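Local coordinates for inactive Zymogen C11 Protease (Parabacteroides distasonis, PDB 6MZO), which is the inactive zymogen of a clostripain-like (family C11) protease, which once activated probably cleaves peptide bonds as a cysteine peptidase, at residues Q65-A70 with R74-E79; D156-D161 with Y172-C177; F255-S260 with S283-E288. All coordinates share one frame; numbering follows the deposited sequence.

The three contacts follow one another along the chain, and none touches another. Contact 1 is the edge hairpin of the large mixed sheet, and contact 2 lies near the middle of the molecule, where the chain leaving helix 168-173 packs against strand 155-162 of that same sheet; their centres are about 27 Å apart. Contact 3 joins two loops at the periphery, its centre about 28 Å from that of contact 2 and about 53 Å from that of contact 1, across the chain's centre from the latter. Contact 2 alone involves the central parallel strands, whose C-terminal ends carry the catalytic site in clan CD peptidases and probably do so here; its nearest atoms are about 14 Å from contact 1 and about 17 Å from contact 3.

Contact 1. Residues Q65-A70 with R74-E79; sequences QLKLEA and RQIVLE
Gln-65 and Lys-67 pair with Ile-76 and Arg-74 across two antiparallel strands whose axes approach to 4.8 Å, each couple joined by two backbone hydrogen bonds, while Leu-66 and Gln-75 form the non-hydrogen-bonded pair between them. The bond from Arg-74 N to Lys-67 O is short, 2.8 Å, and nearly straight. Beyond it, next to the turn, the Arg-74 guanidinium takes hold of the Glu-69 carboxylate side-on: NH2 donates to OE1 at 2.9 Å and NE to OE2 at 3.0 Å, both oxygens being met on their syn side. The two planes are inclined by 43°, and OE2 is approached from somewhat outside the carboxylate plane. Bends at chi2 and chi3 fold the arginine back so that NE as well as NH2 faces the acid. This salt bridge closes the turn end of a beta hairpin made of strands 62-69 and 72-80, the latter outermost in the mixed sheet. On the same face, Lys-67 passes its CD 3.5 Å from Ile-76 CD1, and that methyl also lies beside Gln-65 OE1, at 3.8 Å. Gln-65 extends alongside Ile-76, CG anti to the backbone N (chi1 176°), and its OE1 is hydrogen-bonded to Tyr-104 OH, which gives this buried carbonyl a partner. The other face carries Leu-66 and Gln-75, side by side, with the leucine CD2 3.6 Å from Gln-75 OE1. Leu-66 is buried against Ile-36 and Ile-40 of helix 26-43 and Ile-52 of strand 49-54. Further from the turn the pairing is interrupted by a classic beta bulge, where Leu-78 and Glu-79 together face Leu-63; Leu-78 points toward residues 65-70 and rests on Leu-51.

Contact 2. Residues D156-D161 with Y172-C177; sequences DFILFD and YAFRGC
Phe-160 points the edge of its ring at the face of Phe-174 in a T-shaped (edge-to-face) pair, with centroids 5.4 Å apart and planes inclined by 69°. The leading atom is Phe-160 CZ, which stands 4.0 Å above the Phe-174 ring plane, over the centre of the ring. One face of Phe-160 is covered in turn from within its own strand: Ile-158 CG2 sits over the ring centre, 3.7 Å above its plane. The isoleucine has a second role: its CG1 branch lies anti to the carbonyl carbon (chi1 -63°) and carries CD1 across to the second segment, where this methyl is 4.0 Å from Phe-174 CD2 and touches Cys-177 SG equally closely. The packing is wholly apolar and all four residues are buried. Behind Phe-174, on the helix side, a second pair of flat groups lies face to face, the Arg-175 guanidinium against the Tyr-172 ring, with Arg-175 NH1 over the ring centre. NH1 also donates to Tyr-172 O at 2.8 Å from above the carbonyl plane, and Arg-175 N reaches the same oxygen from the opposite face at 3.2 Å. Salt bridges to Asp-236 and Glu-351 hold the guanidinium further. These bonds probably steady the chain where it leaves the helix. Phe-174, the first residue to depart from helical geometry, points toward the strand. Strand 155-162, helix 168-173 and strand 178-183 form a beta-alpha-beta unit, and the contact fills the angle between its first strand and the exit of its helix: Ile-181 of the next strand touches both phenylalanines, while Leu-146 and Ala-147 of helix 143-150 pack on Phe-174 and Leu-150 of that helix on Ile-158.

Contact 3. Residues F255-S260 with S283-E288; sequences FAVPVS and SRLATE
Val-257 reaches across to Arg-284 and Leu-285, dividing its two methyl groups between them. The tighter half is the hydrophobic one: Val-257 CG2 meets Leu-285 CD2 at 3.7 Å and has Leu-285 CG close behind, at 4.0 Å, the two side chains crossing at about a right angle. The CB of Leu-285 does not aim at the valine, but CG, anti to the carbonyl carbon (chi1 -71°), brings CD2 across to it. Leu-245 and Phe-246 of helix 235-246 also pack on the leucine, so the valine methyl joins an apolar cluster. The other half is looser. Val-257 CG1, anti to the backbone N (chi1 174°), lies 4.0 Å from Arg-284 CG and just as far from Arg-284 CB, touching only the aliphatic root of the arginine. The charged end leads elsewhere, with NH2 in a salt bridge to Asp-280. On the solvent side the segments separate: Ala-256 and Pro-258, which flank the valine, are exposed, and the proline ring comes no nearer than 5.2 Å to residues 283-288. Reduced to an alanine here, the side chain would lack both gamma methyls, which would probably open a gap beside Leu-285 CD2 and take an apolar neighbour from the arginine root. Between the two segments the contact is made by these side chains, with the CA atoms of Val-257 and Arg-284 6.8 Å apart. Such packing joins two peripheral loops, one following helix 251-255 and the other connecting helices 278-283 and 288-301, the latter helix starting from Thr-287 as N-cap, its side chain capping a backbone N just past residues 283-288 and its own N bonded to Gln-290 OE1, as in a capping box.

Contact 1. Residues Q65-A70 with R74-E79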
loop_
_atom_site.group_PDB
_atom_site.type_symbol
_atom_site.label_atom_id
_atom_site.label_comp_id
_atom_site.label_asym_id
_atom_site.label_seq_id
_atom_site.Cartn_x
_atom_site.Cartn_y
_atom_site.Cartn_z
ATOM N N GLN A 65 6.177 -13.846 17.670
ATOM C CA GLN A 65 7.338 -14.030 16.816
ATOM C C GLN A 65 7.195 -15.371 16.096
ATOM O O GLN A 65 6.656 -16.384 16.639
ATOM C CB GLN A 65 8.607 -13.966 17.701
ATOM C CG GLN A 65 9.866 -14.266 16.831
ATOM C CD GLN A 65 11.170 -14.156 17.642
ATOM O OE1 GLN A 65 11.187 -14.271 18.908
ATOM N NE2 GLN A 65 12.270 -13.935 16.922
ATOM N N LEU A 66 7.674 -15.410 14.855
ATOM C CA LEU A 66 7.799 -16.681 14.159
ATOM C C LEU A 66 9.258 -16.859 13.917
ATOM O O LEU A 66 9.887 -15.948 13.359
ATOM C CB LEU A 66 7.107 -16.675 12.816
ATOM C CG LEU A 66 5.599 -16.624 12.911
ATOM C CD1 LEU A 66 4.966 -16.549 11.483
ATOM C CD2 LEU A 66 5.011 -17.851 13.685
ATOM N N LYS A 67 9.802 -17.994 14.275
ATOM C CA LYS A 67 11.191 -18.217 13.997
ATOM C C LYS A 67 11.448 -19.648 13.571
ATOM O O LYS A 67 10.620 -20.478 13.727
ATOM C CB LYS A 67 12.035 -17.844 15.189
ATOM C CG LYS A 67 11.857 -18.792 16.329
ATOM C CD LYS A 67 12.486 -18.278 17.607
ATOM C CE LYS A 67 13.880 -17.767 17.405
ATOM N NZ LYS A 67 14.490 -17.328 18.680
ATOM N N LEU A 68 12.592 -19.873 12.963
ATOM C CA LEU A 68 12.989 -21.189 12.562
ATOM C C LEU A 68 13.747 -21.853 13.678
ATOM O O LEU A 68 14.587 -21.289 14.249
ATOM C CB LEU A 68 13.897 -21.133 11.353
ATOM C CG LEU A 68 13.271 -21.388 10.007
ATOM C CD1 LEU A 68 14.310 -21.459 8.917
ATOM C CD2 LEU A 68 12.390 -22.613 9.989
ATOM N N GLU A 69 13.421 -23.085 13.946
ATOM C CA GLU A 69 14.094 -23.821 14.956
ATOM C C GLU A 69 14.278 -25.188 14.354
ATOM O O GLU A 69 13.341 -25.830 14.021
ATOM C CB GLU A 69 13.234 -23.828 16.198
ATOM C CG GLU A 69 13.469 -24.913 17.173
ATOM C CD GLU A 69 12.431 -24.905 18.271
ATOM O OE1 GLU A 69 11.733 -25.923 18.360
ATOM O OE2 GLU A 69 12.350 -23.901 18.997
ATOM N N ALA A 70 15.521 -25.576 14.197
ATOM C CA ALA A 70 15.902 -26.828 13.588
ATOM C C ALA A 70 15.236 -26.909 12.213
ATOM O O ALA A 70 15.468 -26.038 11.394
ATOM C CB ALA A 70 15.619 -28.015 14.484
ATOM N N ARG A 74 8.757 -22.212 14.894
ATOM C CA ARG A 74 8.342 -22.023 16.319
ATOM C C ARG A 74 7.581 -20.724 16.409
ATOM O O ARG A 74 8.065 -19.660 15.990
ATOM C CB ARG A 74 9.598 -22.027 17.234
ATOM C CG ARG A 74 9.432 -21.515 18.700
ATOM C CD ARG A 74 8.778 -22.515 19.614
ATOM N NE ARG A 74 9.465 -23.801 19.702
ATOM C CZ ARG A 74 8.954 -24.859 20.353
ATOM N NH1 ARG A 74 7.782 -24.753 20.965
ATOM N NH2 ARG A 74 9.608 -26.007 20.343
ATOM N N GLN A 75 6.354 -20.802 16.881
ATOM C CA GLN A 75 5.616 -19.584 17.170
ATOM C C GLN A 75 5.759 -19.203 18.623
ATOM O O GLN A 75 5.591 -20.058 19.513
ATOM C CB GLN A 75 4.153 -19.776 16.771
ATOM C CG GLN A 75 3.252 -18.608 17.063
ATOM C CD GLN A 75 1.945 -18.622 16.222
ATOM O OE1 GLN A 75 1.894 -19.121 15.071
ATOM N NE2 GLN A 75 0.887 -18.047 16.796
ATOM N N ILE A 76 6.134 -17.962 18.907
ATOM C CA ILE A 76 6.307 -17.536 20.291
ATOM C C ILE A 76 5.322 -16.417 20.537
ATOM O O ILE A 76 5.603 -15.275 20.091
ATOM C CB ILE A 76 7.768 -17.029 20.579
ATOM C CG1 ILE A 76 8.796 -18.164 20.390
ATOM C CG2 ILE A 76 7.939 -16.472 21.986
ATOM C CD1 ILE A 76 10.212 -17.669 20.258
ATOM N N VAL A 77 4.202 -16.725 21.250
ATOM C CA VAL A 77 3.114 -15.735 21.455
ATOM C C VAL A 77 3.591 -14.864 22.555
ATOM O O VAL A 77 3.645 -15.335 23.725
ATOM C CB VAL A 77 1.719 -16.354 21.796
ATOM C CG1 VAL A 77 0.660 -15.257 22.160
ATOM C CG2 VAL A 77 1.166 -17.199 20.637
ATOM N N LEU A 78 4.033 -13.658 22.196
ATOM C CA LEU A 78 4.605 -12.698 23.128
ATOM C C LEU A 78 3.616 -12.013 24.052
ATOM O O LEU A 78 3.743 -12.059 25.290
ATOM C CB LEU A 78 5.329 -11.609 22.386
ATOM C CG LEU A 78 6.433 -12.194 21.505
ATOM C CD1 LEU A 78 7.109 -11.083 20.738
ATOM C CD2 LEU A 78 7.477 -12.899 22.382
ATOM N N GLU A 79 2.673 -11.305 23.452
ATOM C CA GLU A 79 1.698 -10.638 24.287
ATOM C C GLU A 79 0.316 -10.888 23.754
ATOM O O GLU A 79 0.101 -10.898 22.531
ATOM C CB GLU A 79 1.993 -9.154 24.386
ATOM C CG GLU A 79 1.039 -8.449 25.345
ATOM C CD GLU A 79 1.589 -7.142 25.845
ATOM O OE1 GLU A 79 2.470 -6.571 25.163
ATOM O OE2 GLU A 79 1.151 -6.697 26.930
#

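Contact 2. Residues D156-D161 with Y172-C177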
loop_
_atom_site.group_PDB
_atom_site.type_symbol
_atom_site.label_atom_id
_atom_site.label_comp_id
_atom_site.label_asym_id
_atom_site.label_seq_id
_atom_site.Cartn_x
_atom_site.Cartn_y
_atom_site.Cartn_z
ATOM N N ASP A 156 12.784 0.796 6.166
ATOM C CA ASP A 156 13.391 0.610 4.820
ATOM C C ASP A 156 12.299 0.448 3.785
ATOM O O ASP A 156 12.496 0.857 2.607
ATOM C CB ASP A 156 14.296 -0.636 4.811
ATOM C CG ASP A 156 15.621 -0.395 5.525
ATOM O OD1 ASP A 156 15.823 0.647 6.169
ATOM O OD2 ASP A 156 16.524 -1.242 5.432
ATOM N N PHE A 157 11.205 -0.225 4.137
ATOM C CA PHE A 157 10.058 -0.292 3.243
ATOM C C PHE A 157 8.756 -0.357 4.020
ATOM O O PHE A 157 8.736 -0.800 5.193
ATOM C CB PHE A 157 10.137 -1.535 2.309
ATOM C CG PHE A 157 10.036 -2.880 3.049
ATOM C CD1 PHE A 157 8.829 -3.483 3.323
ATOM C CD2 PHE A 157 11.194 -3.561 3.512
ATOM C CE1 PHE A 157 8.723 -4.681 4.011
ATOM C CE2 PHE A 157 11.063 -4.796 4.224
ATOM C CZ PHE A 157 9.859 -5.355 4.468
ATOM N N ILE A 158 7.674 0.125 3.364
ATOM C CA ILE A 158 6.344 -0.238 3.861
ATOM C C ILE A 158 5.682 -0.961 2.716
ATOM O O ILE A 158 5.675 -0.438 1.569
ATOM C CB ILE A 158 5.455 0.976 4.286
ATOM C CG1 ILE A 158 6.095 1.735 5.462
ATOM C CG2 ILE A 158 4.039 0.473 4.608
ATOM C CD1 ILE A 158 5.440 3.174 5.725
ATOM N N LEU A 159 5.194 -2.169 3.001
ATOM C CA LEU A 159 4.454 -2.978 2.012
ATOM C C LEU A 159 2.982 -2.868 2.371
ATOM O O LEU A 159 2.571 -3.301 3.445
ATOM C CB LEU A 159 4.949 -4.421 2.074
ATOM C CG LEU A 159 4.416 -5.426 1.039
ATOM C CD1 LEU A 159 5.165 -6.783 1.218
ATOM C CD2 LEU A 159 2.965 -5.727 1.168
ATOM N N PHE A 160 2.214 -2.227 1.474
ATOM C CA PHE A 160 0.757 -2.121 1.725
ATOM C C PHE A 160 0.051 -3.290 1.074
ATOM O O PHE A 160 -0.115 -3.312 -0.157
ATOM C CB PHE A 160 0.227 -0.801 1.150
ATOM C CG PHE A 160 0.638 0.425 1.921
ATOM C CD1 PHE A 160 0.095 0.677 3.178
ATOM C CD2 PHE A 160 1.532 1.342 1.358
ATOM C CE1 PHE A 160 0.445 1.806 3.878
ATOM C CE2 PHE A 160 1.878 2.519 2.088
ATOM C CZ PHE A 160 1.317 2.715 3.328
ATOM N N ASP A 161 -0.358 -4.270 1.857
ATOM C CA ASP A 161 -1.134 -5.368 1.312
ATOM C C ASP A 161 -2.583 -4.962 1.481
ATOM O O ASP A 161 -3.260 -5.325 2.441
ATOM C CB ASP A 161 -0.740 -6.712 2.033
ATOM C CG ASP A 161 -1.338 -7.923 1.316
ATOM O OD1 ASP A 161 -2.342 -7.787 0.559
ATOM O OD2 ASP A 161 -0.914 -9.032 1.590
ATOM N N TYR A 172 3.405 10.103 -1.635
ATOM C CA TYR A 172 3.908 11.386 -1.180
ATOM C C TYR A 172 3.780 11.496 0.343
ATOM O O TYR A 172 4.728 11.956 1.053
ATOM C CB TYR A 172 3.139 12.537 -1.843
ATOM C CG TYR A 172 3.728 13.894 -1.597
ATOM C CD1 TYR A 172 4.952 14.241 -2.156
ATOM C CD2 TYR A 172 3.014 14.867 -0.927
ATOM C CE1 TYR A 172 5.456 15.544 -1.995
ATOM C CE2 TYR A 172 3.535 16.211 -0.707
ATOM C CZ TYR A 172 4.751 16.492 -1.310
ATOM O OH TYR A 172 5.205 17.750 -1.116
ATOM N N ALA A 173 2.635 11.068 0.859
ATOM C CA ALA A 173 2.379 11.229 2.332
ATOM C C ALA A 173 3.387 10.440 3.158
ATOM O O ALA A 173 3.717 10.898 4.295
ATOM C CB ALA A 173 0.970 10.771 2.695
ATOM N N PHE A 174 3.800 9.292 2.645
ATOM C CA PHE A 174 4.713 8.425 3.425
ATOM C C PHE A 174 6.161 8.584 3.060
ATOM O O PHE A 174 6.993 7.779 3.525
ATOM C CB PHE A 174 4.298 6.935 3.314
ATOM C CG PHE A 174 2.977 6.661 4.014
ATOM C CD1 PHE A 174 1.751 6.853 3.335
ATOM C CD2 PHE A 174 2.947 6.298 5.340
ATOM C CE1 PHE A 174 0.539 6.670 3.974
ATOM C CE2 PHE A 174 1.743 6.114 6.005
ATOM C CZ PHE A 174 0.522 6.319 5.319
ATOM N N ARG A 175 6.500 9.591 2.251
ATOM C CA ARG A 175 7.882 9.688 1.713
ATOM C C ARG A 175 8.926 9.876 2.805
ATOM O O ARG A 175 10.079 9.518 2.596
ATOM C CB ARG A 175 7.985 10.845 0.702
ATOM C CG ARG A 175 7.837 12.233 1.326
ATOM C CD ARG A 175 7.652 13.242 0.161
ATOM N NE ARG A 175 7.727 14.608 0.605
ATOM C CZ ARG A 175 6.776 15.229 1.312
ATOM N NH1 ARG A 175 5.688 14.560 1.634
ATOM N NH2 ARG A 175 6.905 16.483 1.745
ATOM N N GLY A 176 8.510 10.474 3.903
ATOM C CA GLY A 176 9.434 10.747 4.992
ATOM C C GLY A 176 9.684 9.598 5.945
ATOM O O GLY A 176 10.724 9.660 6.676
ATOM N N CYS A 177 8.827 8.563 5.975
ATOM C CA CYS A 177 9.043 7.516 6.967
ATOM C C CYS A 177 9.389 6.150 6.380
ATOM O O CYS A 177 9.535 5.175 7.135
ATOM C CB CYS A 177 7.837 7.382 7.877
ATOM S SG CYS A 177 6.424 6.815 6.962
#

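Contact 3. Residues F255-S260 with S283-E288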
loop_
_atom_site.group_PDB
_atom_site.type_symbol
_atom_site.label_atom_id
_atom_site.label_comp_id
_atom_site.label_asym_id
_atom_site.label_seq_id
_atom_site.Cartn_x
_atom_site.Cartn_y
_atom_site.Cartn_z
ATOM N N PHE A 255 -12.514 20.208 -14.024
ATOM C CA PHE A 255 -13.781 19.533 -14.232
ATOM C C PHE A 255 -14.025 19.291 -15.709
ATOM O O PHE A 255 -14.844 18.447 -16.082
ATOM C CB PHE A 255 -14.937 20.362 -13.650
ATOM C CG PHE A 255 -14.939 20.457 -12.116
ATOM C CD1 PHE A 255 -14.134 19.623 -11.331
ATOM C CD2 PHE A 255 -15.742 21.385 -11.495
ATOM C CE1 PHE A 255 -14.169 19.748 -9.968
ATOM C CE2 PHE A 255 -15.804 21.505 -10.114
ATOM C CZ PHE A 255 -15.008 20.677 -9.341
ATOM N N ALA A 256 -13.326 20.020 -16.559
ATOM C CA ALA A 256 -13.432 19.798 -18.000
ATOM C C ALA A 256 -12.739 18.504 -18.488
ATOM O O ALA A 256 -12.977 18.035 -19.628
ATOM C CB ALA A 256 -12.873 21.039 -18.763
ATOM N N VAL A 257 -11.906 17.884 -17.664
ATOM C CA VAL A 257 -11.315 16.620 -18.061
ATOM C C VAL A 257 -12.370 15.519 -18.074
ATOM O O VAL A 257 -12.998 15.269 -17.044
ATOM C CB VAL A 257 -10.200 16.191 -17.108
ATOM C CG1 VAL A 257 -9.694 14.786 -17.470
ATOM C CG2 VAL A 257 -9.104 17.274 -17.007
ATOM N N PRO A 258 -12.531 14.825 -19.208
ATOM C CA PRO A 258 -13.593 13.807 -19.265
ATOM C C PRO A 258 -13.150 12.432 -18.740
ATOM O O PRO A 258 -12.393 11.692 -19.385
ATOM C CB PRO A 258 -13.924 13.743 -20.769
ATOM C CG PRO A 258 -12.605 13.986 -21.450
ATOM C CD PRO A 258 -11.782 14.915 -20.483
ATOM N N VAL A 259 -13.652 12.067 -17.565
ATOM C CA VAL A 259 -13.206 10.799 -16.976
ATOM C C VAL A 259 -13.614 9.575 -17.783
ATOM O O VAL A 259 -13.032 8.520 -17.626
ATOM C CB VAL A 259 -13.702 10.580 -15.549
ATOM C CG1 VAL A 259 -13.111 11.645 -14.644
ATOM C CG2 VAL A 259 -15.228 10.560 -15.522
ATOM N N SER A 260 -14.635 9.723 -18.614
ATOM C CA SER A 260 -15.110 8.607 -19.423
ATOM C C SER A 260 -14.060 8.150 -20.437
ATOM O O SER A 260 -14.138 7.031 -20.963
ATOM C CB SER A 260 -16.387 9.022 -20.127
ATOM O OG SER A 260 -16.090 10.042 -21.068
ATOM N N SER A 283 -1.672 13.515 -18.678
ATOM C CA SER A 283 -1.578 13.764 -20.119
ATOM C C SER A 283 -2.743 14.640 -20.671
ATOM O O SER A 283 -2.612 15.268 -21.726
ATOM C CB SER A 283 -1.512 12.414 -20.902
ATOM O OG SER A 283 -2.837 11.881 -21.028
ATOM N N ARG A 284 -3.853 14.731 -19.929
ATOM C CA ARG A 284 -4.999 15.570 -20.313
ATOM C C ARG A 284 -4.853 17.031 -19.944
ATOM O O ARG A 284 -5.584 17.884 -20.448
ATOM C CB ARG A 284 -6.301 15.098 -19.659
ATOM C CG ARG A 284 -6.630 13.634 -19.792
ATOM C CD ARG A 284 -6.478 13.201 -21.181
ATOM N NE ARG A 284 -6.424 11.747 -21.293
ATOM C CZ ARG A 284 -7.219 11.029 -22.086
ATOM N NH1 ARG A 284 -8.145 11.653 -22.859
ATOM N NH2 ARG A 284 -7.093 9.710 -22.112
ATOM N N LEU A 285 -3.916 17.334 -19.082
ATOM C CA LEU A 285 -3.749 18.681 -18.537
ATOM C C LEU A 285 -2.402 19.291 -18.892
ATOM O O LEU A 285 -2.310 20.518 -19.071
ATOM C CB LEU A 285 -3.887 18.648 -17.025
ATOM C CG LEU A 285 -5.319 18.397 -16.512
ATOM C CD1 LEU A 285 -5.273 18.176 -15.020
ATOM C CD2 LEU A 285 -6.224 19.614 -16.808
ATOM N N ALA A 286 -1.368 18.443 -18.975
ATOM C CA ALA A 286 -0.006 18.942 -19.231
ATOM C C ALA A 286 0.232 19.447 -20.629
ATOM O O ALA A 286 -0.268 18.891 -21.622
ATOM C CB ALA A 286 1.027 17.808 -18.937
ATOM N N THR A 287 1.063 20.487 -20.736
ATOM C CA THR A 287 1.637 20.866 -22.015
ATOM C C THR A 287 2.621 19.737 -22.410
ATOM O O THR A 287 2.899 18.872 -21.613
ATOM C CB THR A 287 2.396 22.186 -21.947
ATOM O OG1 THR A 287 3.503 22.027 -21.034
ATOM C CG2 THR A 287 1.498 23.275 -21.465
ATOM N N GLU A 288 3.075 19.740 -23.661
ATOM C CA GLU A 288 3.995 18.706 -24.108
ATOM C C GLU A 288 5.256 18.746 -23.267
ATOM O O GLU A 288 5.763 17.703 -22.842
ATOM C CB GLU A 288 4.336 18.867 -25.570
ATOM C CG GLU A 288 5.203 17.737 -26.113
ATOM C CD GLU A 288 5.695 18.049 -27.511
ATOM O OE1 GLU A 288 6.893 17.800 -27.812
ATOM O OE2 GLU A 288 4.877 18.585 -28.305
#